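Local coordinates for d-3-phosphoglycerate dehydrogenase oxidoreductase protein (Ralstonia solanacearum, PDB 3GG9), which probably acts as an NAD-dependent D-3-phosphoglycerate dehydrogenase of the D-isomer specific 2-hydroxyacid dehydrogenase family, at residues A[221-226]-A[230-235]; A[247-250]-A[255-258]; A[259-264]-A[273-278]; A[189-192]-A[196-199]. All blocks are in the same frame, centred on the assembly; numbering follows the deposited sequence.

In the fold
All four contacts lie in the Rossmann-type half of the chain, on a parallel sheet and its connections. Interactions 2 and 3 are core: interaction 2 builds on strand 246-249 and interaction 3 on its neighbour 272-275. Their centres are about 6 Å apart, and they work mainly through apolar side chains, Phe-247 and Met-261 meeting between them and the Asn-249 amide at the edge of interaction 2. Interaction 1 is partly buried. Its inner end packs Val-221 on Phe-247, while its outer end turns polar, with Arg-224 gripping sulfate. Interaction 4 stands apart at the surface, about 25 Å from interaction 3 between centres, with charged side chains around the start of helix 192-200.

Interaction 1 of 4, residues A[221-226]-A[230-235]; sequences VHLRLN and RSIITV. Unlike the reference sequence in segment 230-235: Ser-231 (reference Gly), Ile-233 (reference Val). With SO4 (sulfate ion), chain F; SO4 (sulfate ion), chain E.
With CG1 of Ile-233 opposite the carbonyl carbon (chi1 -63°) and the chain extended beyond it, the CD1 methyl is carried out to Val-221, and the two side chains meet tip to tip. CD1 sits against both branches of the valine, 3.6 Å from Val-221 CG2 and 4.0 Å from Val-221 CG1. One step outward, the Leu-223 side chain runs nearly perpendicular to that of Ile-232, with Leu-223 CD1 3.9 Å from Ile-232 CG2. Phe-166 of strand 162-166 packs on Leu-223 and on both isoleucines. Leu-225 closes the row: its CD1 lies 3.8 Å from Arg-230 CA, and its CG sits over one face of the Arg-230 guanidinium, offset toward the rim, with CD2 approaching obliquely. The backbone bond from Arg-230 N to Asn-226 O, 2.9 Å long, closes the turn that joins the two segments.

Arg-224 bends at chi2 (-86°) and turns its guanidinium edge to a sulfate of chain F. NE donates to O2 of that ion at 2.9 Å and NH1 to O1 at 2.7 Å, both bonds nearly straight, fixing the rotation of the group. NH2 reaches O4 of the chain E sulfate at 3.0 Å. The backbone amides of Lys-170 and Ile-171 hold one of the two ions, which probably come from the crystallisation liquor. Anion binding at the start of helix 170-181, within a GxGxxG-like sequence, is consistent with the dinucleotide phosphate site of a Rossmann-type NAD-binding domain, bordered by the loop after strand 218-221.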
loop_
_atom_site.group_PDB
_atom_site.type_symbol
_atom_site.label_atom_id
_atom_site.label_comp_id
_atom_site.label_asym_id
_atom_site.label_seq_id
_atom_site.Cartn_x
_atom_site.Cartn_y
_atom_site.Cartn_z
ATOM N N VAL A 221 -13.114 -6.359 7.349
ATOM C CA VAL A 221 -13.844 -6.450 8.640
ATOM C C VAL A 221 -13.645 -5.255 9.580
ATOM O O VAL A 221 -12.520 -4.949 9.982
ATOM C CB VAL A 221 -13.461 -7.768 9.403
ATOM C CG1 VAL A 221 -14.373 -7.961 10.594
ATOM C CG2 VAL A 221 -13.617 -8.924 8.485
ATOM N N HIS A 222 -14.749 -4.585 9.928
ATOM C CA HIS A 222 -14.711 -3.440 10.833
ATOM C C HIS A 222 -15.704 -3.527 11.984
ATOM O O HIS A 222 -16.686 -2.786 12.036
ATOM C CB HIS A 222 -14.894 -2.181 10.026
ATOM C CG HIS A 222 -13.867 -2.042 8.960
ATOM N ND1 HIS A 222 -12.570 -1.678 9.236
ATOM C CD2 HIS A 222 -13.917 -2.305 7.636
ATOM C CE1 HIS A 222 -11.874 -1.687 8.116
ATOM N NE2 HIS A 222 -12.665 -2.073 7.133
ATOM N N LEU A 223 -15.418 -4.428 12.915
ATOM C CA LEU A 223 -16.303 -4.702 14.046
ATOM C C LEU A 223 -15.524 -4.562 15.339
ATOM O O LEU A 223 -14.335 -4.868 15.383
ATOM C CB LEU A 223 -16.846 -6.136 13.956
ATOM C CG LEU A 223 -17.674 -6.557 12.742
ATOM C CD1 LEU A 223 -17.875 -8.066 12.717
ATOM C CD2 LEU A 223 -19.025 -5.831 12.758
ATOM N N ARG A 224 -16.195 -4.099 16.384
ATOM C CA ARG A 224 -15.650 -4.118 17.729
ATOM C C ARG A 224 -15.849 -5.529 18.263
ATOM O O ARG A 224 -16.830 -6.212 17.894
ATOM C CB ARG A 224 -16.358 -3.090 18.623
ATOM C CG ARG A 224 -16.169 -1.612 18.189
ATOM C CD ARG A 224 -14.895 -0.986 18.762
ATOM N NE ARG A 224 -14.474 0.207 18.019
ATOM C CZ ARG A 224 -13.288 0.815 18.127
ATOM N NH1 ARG A 224 -13.036 1.891 17.398
ATOM N NH2 ARG A 224 -12.344 0.362 18.955
ATOM N N LEU A 225 -14.910 -5.966 19.097
ATOM C CA LEU A 225 -14.978 -7.295 19.713
ATOM C C LEU A 225 -15.826 -7.263 20.991
ATOM O O LEU A 225 -15.559 -6.479 21.907
ATOM C CB LEU A 225 -13.584 -7.830 20.040
ATOM C CG LEU A 225 -13.516 -9.293 20.517
ATOM C CD1 LEU A 225 -14.119 -10.247 19.515
ATOM C CD2 LEU A 225 -12.086 -9.677 20.839
ATOM N N ASN A 226 -16.848 -8.111 21.012
ATOM C CA ASN A 226 -17.730 -8.307 22.164
ATOM C C ASN A 226 -18.344 -9.702 22.044
ATOM O O ASN A 226 -18.052 -10.417 21.079
ATOM C CB ASN A 226 -18.816 -7.208 22.238
ATOM C CG ASN A 226 -19.633 -7.087 20.954
ATOM O OD1 ASN A 226 -20.065 -8.082 20.388
ATOM N ND2 ASN A 226 -19.847 -5.852 20.493
ATOM N N ARG A 230 -17.532 -12.126 18.809
ATOM C CA ARG A 230 -16.474 -13.129 18.941
ATOM C C ARG A 230 -16.820 -14.364 18.103
ATOM O O ARG A 230 -17.923 -14.907 18.232
ATOM C CB ARG A 230 -16.276 -13.508 20.400
ATOM C CG ARG A 230 -15.073 -14.393 20.652
ATOM C CD ARG A 230 -14.908 -14.698 22.129
ATOM N NE ARG A 230 -14.820 -13.481 22.937
ATOM C CZ ARG A 230 -13.686 -12.851 23.236
ATOM N NH1 ARG A 230 -13.722 -11.752 23.983
ATOM N NH2 ARG A 230 -12.517 -13.319 22.800
ATOM N N SER A 231 -15.883 -14.762 17.230
ATOM C CA SER A 231 -16.005 -15.909 16.308
ATOM C C SER A 231 -17.145 -15.773 15.317
ATOM O O SER A 231 -17.661 -16.778 14.828
ATOM C CB SER A 231 -16.136 -17.252 17.054
ATOM O OG SER A 231 -15.120 -17.403 18.022
ATOM N N ILE A 232 -17.519 -14.533 14.997
ATOM C CA ILE A 232 -18.646 -14.277 14.099
ATOM C C ILE A 232 -18.320 -14.710 12.671
ATOM O O ILE A 232 -19.214 -14.929 11.848
ATOM C CB ILE A 232 -19.086 -12.784 14.155
ATOM C CG1 ILE A 232 -20.509 -12.594 13.604
ATOM C CG2 ILE A 232 -18.046 -11.865 13.485
ATOM C CD1 ILE A 232 -21.093 -11.216 13.837
ATOM N N ILE A 233 -17.027 -14.831 12.381
ATOM C CA ILE A 233 -16.572 -15.267 11.076
ATOM C C ILE A 233 -16.020 -16.667 11.297
ATOM O O ILE A 233 -15.122 -16.877 12.100
ATOM C CB ILE A 233 -15.515 -14.296 10.484
ATOM C CG1 ILE A 233 -16.146 -12.916 10.279
ATOM C CG2 ILE A 233 -14.994 -14.796 9.148
ATOM C CD1 ILE A 233 -15.140 -11.848 9.920
ATOM N N THR A 234 -16.604 -17.624 10.597
ATOM C CA THR A 234 -16.226 -19.015 10.755
ATOM C C THR A 234 -15.428 -19.459 9.546
ATOM O O THR A 234 -15.340 -18.731 8.564
ATOM C CB THR A 234 -17.485 -19.880 10.868
ATOM O OG1 THR A 234 -18.213 -19.812 9.635
ATOM C CG2 THR A 234 -18.368 -19.383 12.003
ATOM N N VAL A 235 -14.855 -20.664 9.600
ATOM C CA VAL A 235 -14.228 -21.276 8.427
ATOM C C VAL A 235 -15.223 -21.476 7.290
ATOM O O VAL A 235 -14.843 -21.374 6.135
ATOM C CB VAL A 235 -13.570 -22.671 8.739
ATOM C CG1 VAL A 235 -12.940 -23.273 7.493
ATOM C CG2 VAL A 235 -12.515 -22.524 9.757
HETATM S S SO4 F . -15.926 2.197 15.113
HETATM O O1 SO4 F . -14.874 2.998 15.732
HETATM O O2 SO4 F . -16.245 1.017 15.934
HETATM O O3 SO4 F . -17.121 3.043 15.023
HETATM O O4 SO4 F . -15.467 1.721 13.799
HETATM S S SO4 E . -10.019 3.866 20.082
HETATM O O1 SO4 E . -8.574 3.856 20.182
HETATM O O2 SO4 E . -10.593 4.516 21.244
HETATM O O3 SO4 E . -10.407 4.602 18.886
HETATM O O4 SO4 E . -10.470 2.478 19.987
#

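Interaction 2 of 4, residues A[247-250]-A[255-258]; sequences FVNT and LVEE
From the end of strand 246-249 the chain turns back past itself at a distance, the CA atoms of Asn-249 and Leu-255 standing 8.9 Å apart, so the two segments meet through side chains. Phe-247 and Val-256 lie alongside each other, pointing opposite ways, and the CG2 methyl of the valine rests by the far end of the ring, 3.9 Å from Phe-247 CZ and 4.1 Å from Phe-247 CE2. CG of Phe-247 lies opposite the backbone N (chi1 178°), which sends the ring out from the sheet to this methyl. Leu-238 of helix 235-238 touches both residues.

Two places on, Asn-249 also points at the returning chain, but its amide is used for the turn itself. OD1 accepts from the backbone N of Ser-251, an Asx turn, and ND2 donates to the carbonyl of Arg-252. Held in this way, the amide brushes apolar atoms, with OD1 4.3 Å from Leu-255 CD1 and ND2 4.3 Å from Val-256 CG2. The result is a buried loop folded over the carboxyl end of a parallel strand, the edge of the sheet along which Rossmann-type domains form their cofactor cleft.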
loop_
_atom_site.group_PDB
_atom_site.type_symbol
_atom_site.label_atom_id
_atom_site.label_comp_id
_atom_site.label_asym_id
_atom_site.label_seq_id
_atom_site.Cartn_x
_atom_site.Cartn_y
_atom_site.Cartn_z
ATOM N N PHE A 247 -9.094 -11.363 2.000
ATOM C CA PHE A 247 -9.703 -11.111 3.302
ATOM C C PHE A 247 -8.845 -10.143 4.123
ATOM O O PHE A 247 -7.674 -10.413 4.357
ATOM C CB PHE A 247 -9.879 -12.422 4.072
ATOM C CG PHE A 247 -10.460 -12.235 5.447
ATOM C CD1 PHE A 247 -11.812 -11.940 5.612
ATOM C CD2 PHE A 247 -9.659 -12.333 6.572
ATOM C CE1 PHE A 247 -12.345 -11.778 6.884
ATOM C CE2 PHE A 247 -10.179 -12.168 7.843
ATOM C CZ PHE A 247 -11.532 -11.892 7.999
ATOM N N VAL A 248 -9.422 -9.013 4.551
ATOM C CA VAL A 248 -8.683 -8.014 5.339
ATOM C C VAL A 248 -9.244 -7.900 6.754
ATOM O O VAL A 248 -10.455 -7.751 6.952
ATOM C CB VAL A 248 -8.666 -6.585 4.647
ATOM C CG1 VAL A 248 -7.804 -5.598 5.432
ATOM C CG2 VAL A 248 -8.169 -6.672 3.192
ATOM N N ASN A 249 -8.365 -7.955 7.746
ATOM C CA ASN A 249 -8.790 -7.767 9.132
ATOM C C ASN A 249 -7.814 -6.891 9.892
ATOM O O ASN A 249 -6.767 -7.358 10.343
ATOM C CB ASN A 249 -8.983 -9.121 9.854
ATOM C CG ASN A 249 -9.591 -8.966 11.249
ATOM O OD1 ASN A 249 -10.044 -7.892 11.641
ATOM N ND2 ASN A 249 -9.592 -10.044 12.003
ATOM N N THR A 250 -8.181 -5.619 10.055
ATOM C CA THR A 250 -7.441 -4.735 10.922
ATOM C C THR A 250 -8.208 -4.449 12.224
ATOM O O THR A 250 -7.909 -3.480 12.913
ATOM C CB THR A 250 -7.157 -3.391 10.203
ATOM O OG1 THR A 250 -8.403 -2.776 9.909
ATOM C CG2 THR A 250 -6.432 -3.628 8.884
ATOM N N LEU A 255 -12.422 -12.001 16.217
ATOM C CA LEU A 255 -13.605 -11.953 15.352
ATOM C C LEU A 255 -13.738 -13.171 14.442
ATOM O O LEU A 255 -14.838 -13.519 14.046
ATOM C CB LEU A 255 -13.603 -10.703 14.483
ATOM C CG LEU A 255 -13.696 -9.348 15.184
ATOM C CD1 LEU A 255 -13.565 -8.221 14.170
ATOM C CD2 LEU A 255 -14.992 -9.209 15.946
ATOM N N VAL A 256 -12.612 -13.787 14.084
ATOM C CA VAL A 256 -12.610 -15.025 13.311
ATOM C C VAL A 256 -12.386 -16.151 14.305
ATOM O O VAL A 256 -11.545 -16.030 15.190
ATOM C CB VAL A 256 -11.482 -15.057 12.249
ATOM C CG1 VAL A 256 -11.553 -16.327 11.390
ATOM C CG2 VAL A 256 -11.549 -13.824 11.353
ATOM N N GLU A 257 -13.142 -17.237 14.168
ATOM C CA GLU A 257 -12.923 -18.415 15.010
ATOM C C GLU A 257 -11.478 -18.879 14.974
ATOM O O GLU A 257 -10.789 -18.749 13.973
ATOM C CB GLU A 257 -13.900 -19.550 14.676
ATOM C CG GLU A 257 -13.661 -20.276 13.364
ATOM C CD GLU A 257 -14.591 -21.485 13.198
ATOM O OE1 GLU A 257 -14.855 -21.889 12.054
ATOM O OE2 GLU A 257 -15.059 -22.032 14.216
ATOM N N GLU A 258 -11.030 -19.363 16.120
ATOM C CA GLU A 258 -9.660 -19.761 16.360
ATOM C C GLU A 258 -9.143 -20.719 15.274
ATOM O O GLU A 258 -9.819 -21.693 14.914
ATOM C CB GLU A 258 -9.597 -20.375 17.752
ATOM C CG GLU A 258 -8.225 -20.691 18.220
ATOM C CD GLU A 258 -8.217 -21.121 19.652
ATOM O OE1 GLU A 258 -7.147 -21.008 20.272
ATOM O OE2 GLU A 258 -9.280 -21.560 20.162
#

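Interaction 3 of 4, residues A[259-264]-A[273-278]; sequences NGMVTA and AAIDVF
A buried apolar contact packs the first turn of helix 260-267 against strand 272-275; between these segments Met-261 makes the contact. The helix is the crossover of a beta-alpha-beta unit that runs from strand 246-249 to strand 272-275, its neighbour in the parallel Rossmann-type sheet. Met-261 bends at chi2 and chi3, which lays its last two atoms along the strand. CE is 3.7 Å from Ala-273 CB, and SD lies 3.9 Å from the same methyl and 4.1 Å from Ile-275 CG2. The alanine methyl is thus what both SD and CE rest on. Ala-273 and Ile-275 are alternate residues and therefore offer the same face of the strand, while Ala-274 between them packs on helix 109-123 across the sheet.

Ile-275 continues the packing beyond the strand. Its CG1 takes the position between the backbone N and the carbonyl carbon (chi1 65°), and CD1 then lies over one face of the Phe-278 ring, 3.4 Å above its plane and toward the rim. That ring also meets His-287 edge-to-face and packs on Trp-138 of the second subunit.

At the start of the helix, Asn-259 O accepts twice from one residue: Thr-263 N donates at 3.0 Å and Thr-263 OG1 at 2.8 Å, the hydroxyl standing 44° out of the carbonyl plane.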
loop_
_atom_site.group_PDB
_atom_site.type_symbol
_atom_site.label_atom_id
_atom_site.label_comp_id
_atom_site.label_asym_id
_atom_site.label_seq_id
_atom_site.Cartn_x
_atom_site.Cartn_y
_atom_site.Cartn_z
ATOM N N ASN A 259 -7.973 -20.377 14.725
ATOM C CA ASN A 259 -7.335 -21.031 13.568
ATOM C C ASN A 259 -8.146 -21.022 12.263
ATOM O O ASN A 259 -7.721 -21.599 11.277
ATOM C CB ASN A 259 -6.861 -22.463 13.892
ATOM C CG ASN A 259 -6.003 -22.532 15.142
ATOM O OD1 ASN A 259 -5.169 -21.668 15.385
ATOM N ND2 ASN A 259 -6.213 -23.569 15.948
ATOM N N GLY A 260 -9.289 -20.342 12.259
ATOM C CA GLY A 260 -10.175 -20.348 11.097
ATOM C C GLY A 260 -9.524 -19.811 9.846
ATOM O O GLY A 260 -9.661 -20.371 8.761
ATOM N N MET A 261 -8.800 -18.715 10.008
ATOM C CA MET A 261 -8.096 -18.110 8.899
ATOM C C MET A 261 -6.976 -18.967 8.258
ATOM O O MET A 261 -6.937 -19.148 7.031
ATOM C CB MET A 261 -7.582 -16.754 9.353
ATOM C CG MET A 261 -6.276 -16.366 8.773
ATOM S SD MET A 261 -6.559 -14.819 8.033
ATOM C CE MET A 261 -7.707 -15.385 6.746
ATOM N N VAL A 262 -6.068 -19.475 9.085
ATOM C CA VAL A 262 -5.032 -20.382 8.614
ATOM C C VAL A 262 -5.705 -21.541 7.884
ATOM O O VAL A 262 -5.319 -21.856 6.756
ATOM C CB VAL A 262 -4.144 -20.896 9.767
ATOM C CG1 VAL A 262 -3.272 -22.091 9.296
ATOM C CG2 VAL A 262 -3.275 -19.762 10.327
ATOM N N THR A 263 -6.741 -22.107 8.507
ATOM C CA THR A 263 -7.484 -23.239 7.945
ATOM C C THR A 263 -8.048 -22.896 6.572
ATOM O O THR A 263 -7.814 -23.623 5.620
ATOM C CB THR A 263 -8.596 -23.741 8.908
ATOM O OG1 THR A 263 -8.007 -24.131 10.158
ATOM C CG2 THR A 263 -9.365 -24.942 8.315
ATOM N N ALA A 264 -8.730 -21.756 6.458
ATOM C CA ALA A 264 -9.320 -21.362 5.186
ATOM C C ALA A 264 -8.269 -21.063 4.105
ATOM O O ALA A 264 -8.437 -21.469 2.944
ATOM C CB ALA A 264 -10.255 -20.179 5.375
ATOM N N ALA A 273 -4.887 -13.095 2.374
ATOM C CA ALA A 273 -5.277 -12.280 3.497
ATOM C C ALA A 273 -4.287 -11.147 3.797
ATOM O O ALA A 273 -3.101 -11.227 3.472
ATOM C CB ALA A 273 -5.521 -13.125 4.705
ATOM N N ALA A 274 -4.800 -10.079 4.401
ATOM C CA ALA A 274 -3.950 -9.031 4.941
ATOM C C ALA A 274 -4.467 -8.726 6.347
ATOM O O ALA A 274 -5.647 -8.429 6.535
ATOM C CB ALA A 274 -3.964 -7.778 4.036
ATOM N N ILE A 275 -3.608 -8.884 7.350
ATOM C CA ILE A 275 -4.050 -8.742 8.740
ATOM C C ILE A 275 -3.112 -7.832 9.537
ATOM O O ILE A 275 -1.906 -7.777 9.285
ATOM C CB ILE A 275 -4.288 -10.115 9.471
ATOM C CG1 ILE A 275 -2.993 -10.906 9.632
ATOM C CG2 ILE A 275 -5.386 -10.999 8.789
ATOM C CD1 ILE A 275 -2.489 -10.860 11.001
ATOM N N ASP A 276 -3.670 -7.163 10.534
ATOM C CA ASP A 276 -2.901 -6.218 11.344
ATOM C C ASP A 276 -2.971 -6.607 12.816
ATOM O O ASP A 276 -2.340 -6.002 13.640
ATOM C CB ASP A 276 -3.421 -4.787 11.102
ATOM C CG ASP A 276 -2.603 -3.715 11.831
ATOM O OD1 ASP A 276 -1.384 -3.615 11.579
ATOM O OD2 ASP A 276 -3.188 -2.950 12.648
ATOM N N VAL A 277 -3.694 -7.675 13.135
ATOM C CA VAL A 277 -4.008 -7.976 14.522
ATOM C C VAL A 277 -3.860 -9.472 14.771
ATOM O O VAL A 277 -4.215 -10.287 13.914
ATOM C CB VAL A 277 -5.463 -7.534 14.903
ATOM C CG1 VAL A 277 -5.560 -6.021 14.963
ATOM C CG2 VAL A 277 -6.504 -8.119 13.909
ATOM N N PHE A 278 -3.333 -9.806 15.940
ATOM C CA PHE A 278 -3.109 -11.191 16.346
ATOM C C PHE A 278 -3.732 -11.459 17.718
ATOM O O PHE A 278 -3.929 -10.525 18.496
ATOM C CB PHE A 278 -1.611 -11.458 16.426
ATOM C CG PHE A 278 -0.903 -11.386 15.099
ATOM C CD1 PHE A 278 -0.642 -12.553 14.372
ATOM C CD2 PHE A 278 -0.473 -10.164 14.584
ATOM C CE1 PHE A 278 0.026 -12.501 13.157
ATOM C CE2 PHE A 278 0.183 -10.093 13.352
ATOM C CZ PHE A 278 0.453 -11.267 12.648
#

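Interaction 4 of 4, residues A[189-192]-A[196-199]; sequences WGRE and ERAR
Glu-196 runs back along the helix surface toward Glu-192, one turn earlier. Its CB lies 3.7 Å from Glu-192 O, the carbonyl that also accepts the helical bond from Glu-196 N. CG, set opposite the carbonyl carbon (chi1 -71°), is wedged between that oxygen and the Glu-192 carboxylate, 3.3 Å from Glu-192 OE2. Beyond it the chain is extended, CD lies 3.5 Å from Glu-192 OE2, and OE1 ends 2.8 Å from the same OE2. Both oxygens are acceptors, and the two carboxylate planes are turned 66° apart. Such closeness would favour a proton on one of the acids, although both residues also touch a crystal neighbour.

Helix 192-200 follows strand 185-189 of the Rossmann-type sheet, with Arg-191 at its N-cap position. In dinucleotide-binding folds the end of this second strand usually lies near the adenosine ribose. Some compensation for the negative pair may come from Arg-199, whose NH2 is 4.9 Å from Glu-192 OE2. On the other flank Arg-191 NH1 donates to a water at 2.7 Å. A weak bond from Arg-197 NH2 to the same water is doubtful, because Arg-197 has two conformers.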
loop_
_atom_site.group_PDB
_atom_site.type_symbol
_atom_site.label_atom_id
_atom_site.label_comp_id
_atom_site.label_asym_id
_atom_site.label_seq_id
_atom_site.Cartn_x
_atom_site.Cartn_y
_atom_site.Cartn_z
ATOM N N TRP A 189 -22.522 -5.204 5.044
ATOM C CA TRP A 189 -23.340 -6.054 5.904
ATOM C C TRP A 189 -23.007 -5.777 7.386
ATOM O O TRP A 189 -21.945 -5.268 7.693
ATOM C CB TRP A 189 -23.178 -7.540 5.540
ATOM C CG TRP A 189 -24.382 -8.346 5.995
ATOM C CD1 TRP A 189 -25.607 -8.415 5.384
ATOM C CD2 TRP A 189 -24.481 -9.133 7.180
ATOM N NE1 TRP A 189 -26.455 -9.208 6.112
ATOM C CE2 TRP A 189 -25.788 -9.662 7.222
ATOM C CE3 TRP A 189 -23.590 -9.449 8.210
ATOM C CZ2 TRP A 189 -26.223 -10.492 8.252
ATOM C CZ3 TRP A 189 -24.022 -10.269 9.243
ATOM C CH2 TRP A 189 -25.328 -10.784 9.256
ATOM N N GLY A 190 -23.939 -6.079 8.285
ATOM C CA GLY A 190 -23.753 -5.887 9.730
ATOM C C GLY A 190 -25.084 -5.989 10.444
ATOM O O GLY A 190 -26.056 -6.492 9.873
ATOM N N ARG A 191 -25.127 -5.503 11.686
ATOM C CA ARG A 191 -26.352 -5.404 12.482
ATOM C C ARG A 191 -27.302 -4.461 11.771
ATOM O O ARG A 191 -26.882 -3.713 10.910
ATOM C CB ARG A 191 -26.064 -4.748 13.839
ATOM C CG ARG A 191 -25.226 -5.544 14.824
ATOM C CD ARG A 191 -24.853 -4.662 16.047
ATOM N NE ARG A 191 -23.973 -3.541 15.681
ATOM C CZ ARG A 191 -24.354 -2.265 15.583
ATOM N NH1 ARG A 191 -25.610 -1.910 15.834
ATOM N NH2 ARG A 191 -23.473 -1.338 15.231
ATOM N N GLU A 192 -28.565 -4.483 12.171
ATOM C CA GLU A 192 -29.602 -3.662 11.558
ATOM C C GLU A 192 -29.274 -2.187 11.424
ATOM O O GLU A 192 -29.525 -1.603 10.361
ATOM C CB GLU A 192 -30.920 -3.823 12.329
ATOM C CG GLU A 192 -32.050 -2.901 11.881
ATOM C CD GLU A 192 -32.459 -3.080 10.422
ATOM O OE1 GLU A 192 -32.207 -4.150 9.800
ATOM O OE2 GLU A 192 -33.081 -2.140 9.902
ATOM N N GLU A 196 -28.840 0.336 8.127
ATOM C CA GLU A 196 -29.686 1.528 7.956
ATOM C C GLU A 196 -28.827 2.725 7.573
ATOM O O GLU A 196 -29.168 3.481 6.658
ATOM C CB GLU A 196 -30.503 1.823 9.229
ATOM C CG GLU A 196 -31.638 0.828 9.533
ATOM C CD GLU A 196 -32.436 1.167 10.818
ATOM O OE1 GLU A 196 -33.124 0.269 11.361
ATOM O OE2 GLU A 196 -32.387 2.327 11.289
ATOM N N ARG A 197 -27.707 2.869 8.272
ATOM C CA ARG A 197 -26.780 3.960 8.011
ATOM C C ARG A 197 -26.091 3.787 6.655
ATOM O O ARG A 197 -25.843 4.769 5.966
ATOM C CB ARG A 197 -25.775 4.101 9.159
ATOM C CG ARG A 197 -26.423 4.575 10.458
ATOM C CD ARG A 197 -25.406 4.956 11.531
ATOM N NE ARG A 197 -25.121 3.847 12.442
ATOM C CZ ARG A 197 -25.807 3.582 13.553
ATOM N NH1 ARG A 197 -26.835 4.346 13.910
ATOM N NH2 ARG A 197 -25.463 2.545 14.308
ATOM N N ALA A 198 -25.806 2.538 6.270
ATOM C CA ALA A 198 -25.262 2.251 4.939
ATOM C C ALA A 198 -26.228 2.648 3.811
ATOM O O ALA A 198 -25.820 3.341 2.881
ATOM C CB ALA A 198 -24.850 0.796 4.811
ATOM N N ARG A 199 -27.495 2.230 3.913
ATOM C CA ARG A 199 -28.546 2.615 2.955
ATOM C C ARG A 199 -28.748 4.131 2.857
ATOM O O ARG A 199 -28.970 4.655 1.770
ATOM C CB ARG A 199 -29.883 1.922 3.260
ATOM C CG ARG A 199 -29.819 0.400 3.079
ATOM C CD ARG A 199 -31.172 -0.280 3.075
ATOM N NE ARG A 199 -31.057 -1.739 2.994
ATOM C CZ ARG A 199 -31.242 -2.579 4.012
ATOM N NH1 ARG A 199 -31.113 -3.885 3.824
ATOM N NH2 ARG A 199 -31.555 -2.130 5.218
HETATM O O HOH W 1 -25.520 0.741 16.555
#